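Local coordinates for Non-structural protein 2 (Human respiratory syncytial virus A, PDB 7LDK), which antagonises the host type I interferon response, interacting with the N-terminal part of the RNA sensor RIGI to block the signalling that leads to interferon production, at residues 31-44 against 61-74. Sequence-based numbering, arbitrary orientation.
Sequences LTRDIITHRFIYLI and TFLVNYEMKLLHKV
Ile35 and Phe40 carry the packing of two successive helices, 24-35 and 38-50, across the long helix 55-89, in the helical part of this alpha/beta protein, next to strand 103-110 of its antiparallel sheet. Ile35 ends the first helix as a knob in a hole formed by Tyr66, Lys69, Leu70 and Lys73. Its two branches divide the work: CG2 lies 3.6 Å from Lys69 CB, while CD1 reaches the backbone of Leu70, 3.6 Å from its CA. A branched, apolar side chain suits such a hole, bordered by lysine methylenes; the end of Lys69 leads away, whereas Lys73 NZ comes near Asp34 without a salt bridge.

Ile36 then breaks the helix in an inverse gamma turn, and Thr37, its hydroxyl short enough for an N-cap, accepts weakly at OG1 from the amides of Arg39 and Phe40. The Phe40 ring extends toward helix 55-89 because chi1 (-174°) sets CG opposite the backbone N. Its flat edge reaches Tyr66 N and meets the face of Phe62 in a T-shaped pair, centroids 5.5 Å apart and planes at 81°. Ile36 CD1 also packs on Phe62, and Ile109 of strand 103-110 touches both residues. One turn further along, Ile44 CD1 touches both Phe62 CA and the side-chain ND2 of Asn65.

At the other end, Leu31 spreads its methyls over Leu70, Val74 and the aliphatic part of Lys73. Tyr66 suits its place by being long, apolar along the ring, which packs against Ile35 and edge-to-face with Phe92, and polar at the end: a weak hydrogen bond joins Tyr66 OH and Thr32 OG1, itself bonded to Ile28 O, at 2.9 Å.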
ATOM      1  N   LEU A  31       2.111   7.519   7.437  1.00 52.16           N
ATOM      2  CA  LEU A  31       1.624   7.976   6.108  1.00 50.32           C
ATOM      3  C   LEU A  31       0.836   6.854   5.432  1.00 46.96           C
ATOM      4  O   LEU A  31      -0.193   7.136   4.828  1.00 45.66           O
ATOM      5  CB  LEU A  31       2.822   8.383   5.243  1.00 49.99           C
ATOM      6  CG  LEU A  31       3.452   9.725   5.579  1.00 53.30           C
ATOM      7  CD1 LEU A  31       4.821   9.817   4.922  1.00 52.96           C
ATOM      8  CD2 LEU A  31       2.534  10.866   5.157  1.00 54.54           C
ATOM      9  N   THR A  32       1.342   5.622   5.492  1.00 46.24           N
ATOM     10  CA  THR A  32       0.699   4.429   4.888  1.00 43.88           C
ATOM     11  C   THR A  32      -0.716   4.281   5.463  1.00 44.87           C
ATOM     12  O   THR A  32      -1.638   4.006   4.706  1.00 42.42           O
ATOM     13  CB  THR A  32       1.580   3.201   5.102  1.00 43.81           C
ATOM     14  OG1 THR A  32       2.730   3.391   4.280  1.00 43.60           O
ATOM     15  CG2 THR A  32       0.898   1.902   4.746  1.00 42.09           C
ATOM     16  N   ARG A  33      -0.902   4.521   6.751  1.00 48.34           N
ATOM     17  CA  ARG A  33      -2.232   4.378   7.389  1.00 50.05           C
ATOM     18  C   ARG A  33      -3.173   5.478   6.878  1.00 49.68           C
ATOM     19  O   ARG A  33      -4.367   5.194   6.727  1.00 49.24           O
ATOM     20  CB  ARG A  33      -2.053   4.354   8.909  1.00 55.99           C
ATOM     21  CG  ARG A  33      -1.189   3.197   9.402  1.00 58.26           C
ATOM     22  CD  ARG A  33      -1.746   2.497  10.628  1.00 63.05           C
ATOM     23  NE  ARG A  33      -3.052   1.913  10.331  1.00 62.75           N
ATOM     24  CZ  ARG A  33      -3.872   1.377  11.227  1.00 65.04           C
ATOM     25  NH1 ARG A  33      -5.032   0.886  10.821  1.00 63.94           N
ATOM     26  NH2 ARG A  33      -3.539   1.333  12.508  1.00 68.93           N
ATOM     27  N   ASP A  34      -2.648   6.674   6.605  1.00 50.81           N
ATOM     28  CA  ASP A  34      -3.395   7.826   6.028  1.00 52.64           C
ATOM     29  C   ASP A  34      -3.764   7.571   4.565  1.00 49.06           C
ATOM     30  O   ASP A  34      -4.878   7.915   4.167  1.00 49.44           O
ATOM     31  CB  ASP A  34      -2.581   9.122   6.108  1.00 55.83           C
ATOM     32  CG  ASP A  34      -2.420   9.691   7.521  1.00 60.74           C
ATOM     33  OD1 ASP A  34      -3.257   9.341   8.409  1.00 62.60           O
ATOM     34  OD2 ASP A  34      -1.470  10.507   7.733  1.00 62.67           O
ATOM     35  N   ILE A  35      -2.846   7.011   3.787  1.00 46.02           N
ATOM     36  CA  ILE A  35      -3.031   6.788   2.326  1.00 43.90           C
ATOM     37  C   ILE A  35      -3.940   5.582   2.081  1.00 41.18           C
ATOM     38  O   ILE A  35      -4.856   5.703   1.272  1.00 41.28           O
ATOM     39  CB  ILE A  35      -1.672   6.625   1.629  1.00 43.20           C
ATOM     40  CG1 ILE A  35      -0.894   7.944   1.637  1.00 46.01           C
ATOM     41  CG2 ILE A  35      -1.861   6.094   0.215  1.00 41.50           C
ATOM     42  CD1 ILE A  35       0.547   7.790   1.247  1.00 45.34           C
ATOM     43  N   ILE A  36      -3.674   4.444   2.718  1.00 39.39           N
ATOM     44  CA  ILE A  36      -4.400   3.185   2.404  1.00 37.11           C
ATOM     45  C   ILE A  36      -5.653   3.120   3.270  1.00 38.46           C
ATOM     46  O   ILE A  36      -5.652   2.480   4.327  1.00 39.69           O
ATOM     47  CB  ILE A  36      -3.492   1.954   2.475  1.00 35.13           C
ATOM     48  CG1 ILE A  36      -2.333   2.102   1.486  1.00 33.99           C
ATOM     49  CG2 ILE A  36      -4.300   0.698   2.200  1.00 34.18           C
ATOM     50  CD1 ILE A  36      -1.414   0.937   1.424  1.00 33.10           C
ATOM     51  N   THR A  37      -6.701   3.758   2.773  1.00 39.49           N
ATOM     52  CA  THR A  37      -8.035   3.812   3.395  1.00 41.68           C
ATOM     53  C   THR A  37      -8.908   2.752   2.731  1.00 40.34           C
ATOM     54  O   THR A  37      -8.481   2.153   1.745  1.00 37.11           O
ATOM     55  CB  THR A  37      -8.634   5.210   3.241  1.00 44.43           C
ATOM     56  OG1 THR A  37      -8.758   5.413   1.833  1.00 43.64           O
ATOM     57  CG2 THR A  37      -7.799   6.280   3.901  1.00 46.78           C
ATOM     58  N   HIS A  38     -10.099   2.525   3.271  1.00 43.59           N
ATOM     59  CA  HIS A  38     -11.176   1.775   2.597  1.00 44.22           C
ATOM     60  C   HIS A  38     -11.272   2.254   1.155  1.00 43.98           C
ATOM     61  O   HIS A  38     -11.332   1.363   0.305  1.00 44.03           O
ATOM     62  CB  HIS A  38     -12.468   1.949   3.375  1.00 48.17           C
ATOM     63  CG  HIS A  38     -12.643   0.979   4.497  1.00 49.74           C
ATOM     64  ND1 HIS A  38     -13.265  -0.259   4.317  1.00 49.55           N
ATOM     65  CD2 HIS A  38     -12.333   1.064   5.807  1.00 51.62           C
ATOM     66  CE1 HIS A  38     -13.310  -0.898   5.460  1.00 50.57           C
ATOM     67  NE2 HIS A  38     -12.744  -0.104   6.391  1.00 52.44           N
ATOM     68  N   ARG A  39     -11.287   3.569   0.886  1.00 44.82           N
ATOM     69  CA  ARG A  39     -11.554   4.099  -0.476  1.00 44.65           C
ATOM     70  C   ARG A  39     -10.437   3.691  -1.422  1.00 40.19           C
ATOM     71  O   ARG A  39     -10.739   3.455  -2.608  1.00 40.42           O
ATOM     72  CB  ARG A  39     -11.760   5.610  -0.487  1.00 49.75           C
ATOM     73  CG  ARG A  39     -13.237   5.996  -0.572  1.00 55.20           C
ATOM     74  CD  ARG A  39     -13.569   7.349   0.032  1.00 61.38           C
ATOM     75  NE  ARG A  39     -13.023   7.510   1.381  1.00 64.05           N
ATOM     76  CZ  ARG A  39     -12.039   8.350   1.741  1.00 67.35           C
ATOM     77  NH1 ARG A  39     -11.452   9.134   0.846  1.00 69.22           N
ATOM     78  NH2 ARG A  39     -11.622   8.378   2.999  1.00 68.85           N
ATOM     79  N   PHE A  40      -9.211   3.599  -0.920  1.00 36.85           N
ATOM     80  CA  PHE A  40      -8.046   3.105  -1.697  1.00 33.59           C
ATOM     81  C   PHE A  40      -8.285   1.638  -2.105  1.00 32.07           C
ATOM     82  O   PHE A  40      -8.188   1.301  -3.302  1.00 31.37           O
ATOM     83  CB  PHE A  40      -6.786   3.299  -0.867  1.00 32.31           C
ATOM     84  CG  PHE A  40      -5.509   2.958  -1.589  1.00 30.69           C
ATOM     85  CD1 PHE A  40      -5.071   1.640  -1.704  1.00 28.61           C
ATOM     86  CD2 PHE A  40      -4.741   3.958  -2.147  1.00 31.44           C
ATOM     87  CE1 PHE A  40      -3.905   1.338  -2.378  1.00 27.62           C
ATOM     88  CE2 PHE A  40      -3.585   3.650  -2.831  1.00 30.23           C
ATOM     89  CZ  PHE A  40      -3.169   2.344  -2.952  1.00 28.43           C
ATOM     90  N   ILE A  41      -8.625   0.778  -1.140  1.00 31.91           N
ATOM     91  CA  ILE A  41      -8.889  -0.672  -1.381  1.00 30.76           C
ATOM     92  C   ILE A  41     -10.073  -0.825  -2.344  1.00 32.25           C
ATOM     93  O   ILE A  41     -10.044  -1.728  -3.194  1.00 31.85           O
ATOM     94  CB  ILE A  41      -9.183  -1.410  -0.070  1.00 30.77           C
ATOM     95  CG1 ILE A  41      -8.020  -1.431   0.918  1.00 30.34           C
ATOM     96  CG2 ILE A  41      -9.654  -2.796  -0.388  1.00 30.31           C
ATOM     97  CD1 ILE A  41      -6.731  -1.898   0.346  1.00 28.86           C
ATOM     98  N   TYR A  42     -11.089   0.028  -2.221  1.00 35.22           N
ATOM     99  CA  TYR A  42     -12.289   0.033  -3.092  1.00 38.04           C
ATOM    100  C   TYR A  42     -11.864   0.160  -4.552  1.00 37.79           C
ATOM    101  O   TYR A  42     -12.370  -0.627  -5.387  1.00 37.89           O
ATOM    102  CB  TYR A  42     -13.254   1.136  -2.662  1.00 42.22           C
ATOM    103  CG  TYR A  42     -13.871   0.902  -1.296  1.00 44.74           C
ATOM    104  CD1 TYR A  42     -13.722  -0.322  -0.634  1.00 43.41           C
ATOM    105  CD2 TYR A  42     -14.632   1.887  -0.666  1.00 48.43           C
ATOM    106  CE1 TYR A  42     -14.261  -0.537   0.619  1.00 44.65           C
ATOM    107  CE2 TYR A  42     -15.194   1.677   0.584  1.00 49.91           C
ATOM    108  CZ  TYR A  42     -15.008   0.459   1.223  1.00 48.39           C
ATOM    109  OH  TYR A  42     -15.555   0.217   2.449  1.00 51.39           O
ATOM    110  N   LEU A  43     -10.938   1.075  -4.831  1.00 37.06           N
ATOM    111  CA  LEU A  43     -10.462   1.331  -6.209  1.00 37.83           C
ATOM    112  C   LEU A  43      -9.707   0.106  -6.703  1.00 34.99           C
ATOM    113  O   LEU A  43      -9.945  -0.301  -7.877  1.00 35.67           O
ATOM    114  CB  LEU A  43      -9.588   2.587  -6.258  1.00 39.79           C
ATOM    115  CG  LEU A  43     -10.336   3.909  -6.008  1.00 44.50           C
ATOM    116  CD1 LEU A  43      -9.423   5.107  -6.243  1.00 45.83           C
ATOM    117  CD2 LEU A  43     -11.631   4.054  -6.838  1.00 47.54           C
ATOM    118  N   ILE A  44      -8.849  -0.466  -5.853  1.00 31.86           N
ATOM    119  CA  ILE A  44      -7.991  -1.614  -6.243  1.00 29.91           C
ATOM    120  C   ILE A  44      -8.911  -2.774  -6.589  1.00 29.53           C
ATOM    121  O   ILE A  44      -8.693  -3.424  -7.623  1.00 29.87           O
ATOM    122  CB  ILE A  44      -7.012  -2.004  -5.118  1.00 28.64           C
ATOM    123  CG1 ILE A  44      -6.018  -0.890  -4.808  1.00 28.74           C
ATOM    124  CG2 ILE A  44      -6.280  -3.304  -5.452  1.00 27.90           C
ATOM    125  CD1 ILE A  44      -5.180  -0.522  -6.004  1.00 29.35           C
ATOM    126  N   THR A  61      -0.549  -2.452  -9.799  1.00 27.28           N
ATOM    127  CA  THR A  61      -1.637  -1.450  -9.703  1.00 27.22           C
ATOM    128  C   THR A  61      -1.697  -0.904  -8.278  1.00 25.87           C
ATOM    129  O   THR A  61      -1.842   0.303  -8.107  1.00 26.42           O
ATOM    130  CB  THR A  61      -2.976  -2.056 -10.109  1.00 27.32           C
ATOM    131  OG1 THR A  61      -2.798  -2.401 -11.474  1.00 29.50           O
ATOM    132  CG2 THR A  61      -4.130  -1.099  -9.946  1.00 27.88           C
ATOM    133  N   PHE A  62      -1.584  -1.781  -7.288  1.00 24.77           N
ATOM    134  CA  PHE A  62      -1.575  -1.407  -5.858  1.00 23.77           C
ATOM    135  C   PHE A  62      -0.441  -0.408  -5.616  1.00 24.88           C
ATOM    136  O   PHE A  62      -0.692   0.628  -5.033  1.00 25.01           O
ATOM    137  CB  PHE A  62      -1.461  -2.653  -4.981  1.00 22.40           C
ATOM    138  CG  PHE A  62      -1.457  -2.325  -3.514  1.00 21.97           C
ATOM    139  CD1 PHE A  62      -2.637  -2.266  -2.807  1.00 21.65           C
ATOM    140  CD2 PHE A  62      -0.279  -2.027  -2.845  1.00 22.55           C
ATOM    141  CE1 PHE A  62      -2.637  -1.963  -1.457  1.00 22.01           C
ATOM    142  CE2 PHE A  62      -0.286  -1.697  -1.499  1.00 22.75           C
ATOM    143  CZ  PHE A  62      -1.463  -1.677  -0.808  1.00 22.48           C
ATOM    144  N   LEU A  63       0.778  -0.714  -6.043  1.00 26.64           N
ATOM    145  CA  LEU A  63       1.943   0.139  -5.721  1.00 28.93           C
ATOM    146  C   LEU A  63       1.918   1.415  -6.553  1.00 30.91           C
ATOM    147  O   LEU A  63       2.276   2.460  -5.980  1.00 32.33           O
ATOM    148  CB  LEU A  63       3.238  -0.628  -5.968  1.00 30.57           C
ATOM    149  CG  LEU A  63       3.420  -1.813  -5.028  1.00 31.35           C
ATOM    150  CD1 LEU A  63       4.717  -2.532  -5.366  1.00 33.57           C
ATOM    151  CD2 LEU A  63       3.395  -1.379  -3.560  1.00 31.17           C
ATOM    152  N   VAL A  64       1.511   1.357  -7.822  1.00 31.71           N
ATOM    153  CA  VAL A  64       1.377   2.589  -8.638  1.00 34.15           C
ATOM    154  C   VAL A  64       0.500   3.580  -7.858  1.00 33.71           C
ATOM    155  O   VAL A  64       0.906   4.730  -7.695  1.00 35.42           O
ATOM    156  CB  VAL A  64       0.814   2.303 -10.046  1.00 36.19           C
ATOM    157  CG1 VAL A  64       0.351   3.580 -10.736  1.00 39.10           C
ATOM    158  CG2 VAL A  64       1.818   1.585 -10.929  1.00 37.18           C
ATOM    159  N   ASN A  65      -0.653   3.150  -7.366  1.00 32.44           N
ATOM    160  CA  ASN A  65      -1.632   4.043  -6.694  1.00 33.03           C
ATOM    161  C   ASN A  65      -1.053   4.497  -5.352  1.00 32.25           C
ATOM    162  O   ASN A  65      -1.221   5.671  -5.024  1.00 34.65           O
ATOM    163  CB  ASN A  65      -3.001   3.390  -6.562  1.00 32.87           C
ATOM    164  CG  ASN A  65      -3.631   3.083  -7.900  1.00 34.60           C
ATOM    165  OD1 ASN A  65      -3.014   3.176  -8.937  1.00 37.29           O
ATOM    166  ND2 ASN A  65      -4.873   2.684  -7.908  1.00 35.97           N
ATOM    167  N   TYR A  66      -0.367   3.632  -4.612  1.00 29.85           N
ATOM    168  CA  TYR A  66       0.303   4.027  -3.353  1.00 29.75           C
ATOM    169  C   TYR A  66       1.323   5.121  -3.634  1.00 31.90           C
ATOM    170  O   TYR A  66       1.227   6.180  -3.029  1.00 33.16           O
ATOM    171  CB  TYR A  66       1.011   2.857  -2.685  1.00 28.03           C
ATOM    172  CG  TYR A  66       1.757   3.291  -1.452  1.00 28.67           C
ATOM    173  CD1 TYR A  66       1.088   3.676  -0.310  1.00 29.25           C
ATOM    174  CD2 TYR A  66       3.136   3.386  -1.460  1.00 29.67           C
ATOM    175  CE1 TYR A  66       1.779   4.094   0.812  1.00 31.06           C
ATOM    176  CE2 TYR A  66       3.843   3.811  -0.350  1.00 31.11           C
ATOM    177  CZ  TYR A  66       3.161   4.172   0.796  1.00 31.94           C
ATOM    178  OH  TYR A  66       3.841   4.564   1.920  1.00 34.07           O
ATOM    179  N   GLU A  67       2.277   4.858  -4.524  1.00 32.75           N
ATOM    180  CA  GLU A  67       3.368   5.805  -4.853  1.00 35.23           C
ATOM    181  C   GLU A  67       2.801   7.169  -5.260  1.00 36.97           C
ATOM    182  O   GLU A  67       3.373   8.161  -4.821  1.00 38.45           O
ATOM    183  CB  GLU A  67       4.225   5.279  -5.994  1.00 36.50           C
ATOM    184  CG  GLU A  67       5.046   4.055  -5.645  1.00 36.26           C
ATOM    185  CD  GLU A  67       5.532   3.227  -6.842  1.00 37.40           C
ATOM    186  OE1 GLU A  67       5.296   3.625  -8.038  1.00 38.97           O
ATOM    187  OE2 GLU A  67       6.179   2.174  -6.579  1.00 37.50           O
ATOM    188  N   MET A  68       1.734   7.215  -6.059  1.00 37.49           N
ATOM    189  CA  MET A  68       1.123   8.495  -6.497  1.00 40.98           C
ATOM    190  C   MET A  68       0.574   9.229  -5.265  1.00 41.70           C
ATOM    191  O   MET A  68       0.852  10.421  -5.112  1.00 44.43           O
ATOM    192  CB  MET A  68      -0.042   8.295  -7.464  1.00 42.47           C
ATOM    193  CG  MET A  68       0.315   7.595  -8.747  1.00 43.47           C
ATOM    194  SD  MET A  68       0.922   8.686 -10.035  1.00 49.14           S
ATOM    195  CE  MET A  68      -0.516   9.733 -10.288  1.00 51.97           C
ATOM    196  N   LYS A  69      -0.211   8.556  -4.431  1.00 39.40           N
ATOM    197  CA  LYS A  69      -0.855   9.211  -3.273  1.00 40.63           C
ATOM    198  C   LYS A  69       0.235   9.690  -2.317  1.00 40.57           C
ATOM    199  O   LYS A  69       0.049  10.760  -1.711  1.00 43.06           O
ATOM    200  CB  LYS A  69      -1.872   8.267  -2.642  1.00 40.05           C
ATOM    201  CG  LYS A  69      -3.113   8.061  -3.507  1.00 41.42           C
ATOM    202  CD  LYS A  69      -4.170   9.156  -3.293  1.00 45.65           C
ATOM    203  CE  LYS A  69      -5.126   9.370  -4.454  1.00 47.59           C
ATOM    204  NZ  LYS A  69      -4.623  10.418  -5.383  1.00 50.90           N
ATOM    205  N   LEU A  70       1.340   8.957  -2.217  1.00 38.05           N
ATOM    206  CA  LEU A  70       2.481   9.331  -1.355  1.00 39.11           C
ATOM    207  C   LEU A  70       3.108  10.616  -1.901  1.00 42.15           C
ATOM    208  O   LEU A  70       3.257  11.610  -1.140  1.00 44.91           O
ATOM    209  CB  LEU A  70       3.496   8.191  -1.328  1.00 37.02           C
ATOM    210  CG  LEU A  70       4.720   8.438  -0.445  1.00 38.61           C
ATOM    211  CD1 LEU A  70       4.315   8.757   0.980  1.00 40.16           C
ATOM    212  CD2 LEU A  70       5.660   7.262  -0.450  1.00 37.34           C
ATOM    213  N   LEU A  71       3.481  10.585  -3.175  1.00 41.79           N
ATOM    214  CA  LEU A  71       4.121  11.720  -3.862  1.00 44.68           C
ATOM    215  C   LEU A  71       3.232  12.956  -3.712  1.00 47.63           C
ATOM    216  O   LEU A  71       3.753  14.002  -3.299  1.00 50.77           O
ATOM    217  CB  LEU A  71       4.305  11.297  -5.318  1.00 44.01           C
ATOM    218  CG  LEU A  71       4.900  12.316  -6.277  1.00 46.90           C
ATOM    219  CD1 LEU A  71       6.115  13.036  -5.676  1.00 48.95           C
ATOM    220  CD2 LEU A  71       5.232  11.603  -7.581  1.00 46.07           C
ATOM    221  N   HIS A  72       1.934  12.839  -3.993  1.00 47.48           N
ATOM    222  CA  HIS A  72       0.963  13.960  -3.866  1.00 50.88           C
ATOM    223  C   HIS A  72       0.970  14.495  -2.434  1.00 52.32           C
ATOM    224  O   HIS A  72       0.614  15.631  -2.256  1.00 56.11           O
ATOM    225  CB  HIS A  72      -0.478  13.552  -4.233  1.00 50.75           C
ATOM    226  CG  HIS A  72      -0.760  13.187  -5.657  1.00 50.98           C
ATOM    227  ND1 HIS A  72      -1.669  12.168  -5.970  1.00 48.71           N
ATOM    228  CD2 HIS A  72      -0.349  13.724  -6.838  1.00 53.18           C
ATOM    229  CE1 HIS A  72      -1.758  12.062  -7.284  1.00 49.70           C
ATOM    230  NE2 HIS A  72      -0.949  13.003  -7.842  1.00 52.23           N
ATOM    231  N   LYS A  73       1.351  13.703  -1.439  1.00 50.60           N
ATOM    232  CA  LYS A  73       1.177  14.087  -0.017  1.00 52.56           C
ATOM    233  C   LYS A  73       2.440  14.767   0.524  1.00 54.33           C
ATOM    234  O   LYS A  73       2.285  15.726   1.302  1.00 57.89           O
ATOM    235  CB  LYS A  73       0.804  12.843   0.792  1.00 50.49           C
ATOM    236  CG  LYS A  73       0.387  13.112   2.233  1.00 53.32           C
ATOM    237  CD  LYS A  73      -0.215  11.906   2.914  1.00 51.68           C
ATOM    238  CE  LYS A  73      -1.700  11.751   2.623  1.00 51.80           C
ATOM    239  NZ  LYS A  73      -2.545  12.382   3.680  1.00 55.30           N
ATOM    240  N   VAL A  74       3.632  14.276   0.178  1.00 52.21           N
ATOM    241  CA  VAL A  74       4.912  14.730   0.798  1.00 54.25           C
ATOM    242  C   VAL A  74       5.797  15.467  -0.216  1.00 55.62           C
ATOM    243  O   VAL A  74       6.907  15.898   0.188  1.00 58.02           O
ATOM    244  CB  VAL A  74       5.673  13.542   1.406  1.00 52.33           C
ATOM    245  CG1 VAL A  74       4.791  12.804   2.401  1.00 51.25           C
ATOM    246  CG2 VAL A  74       6.248  12.594   0.344  1.00 49.47           C
TER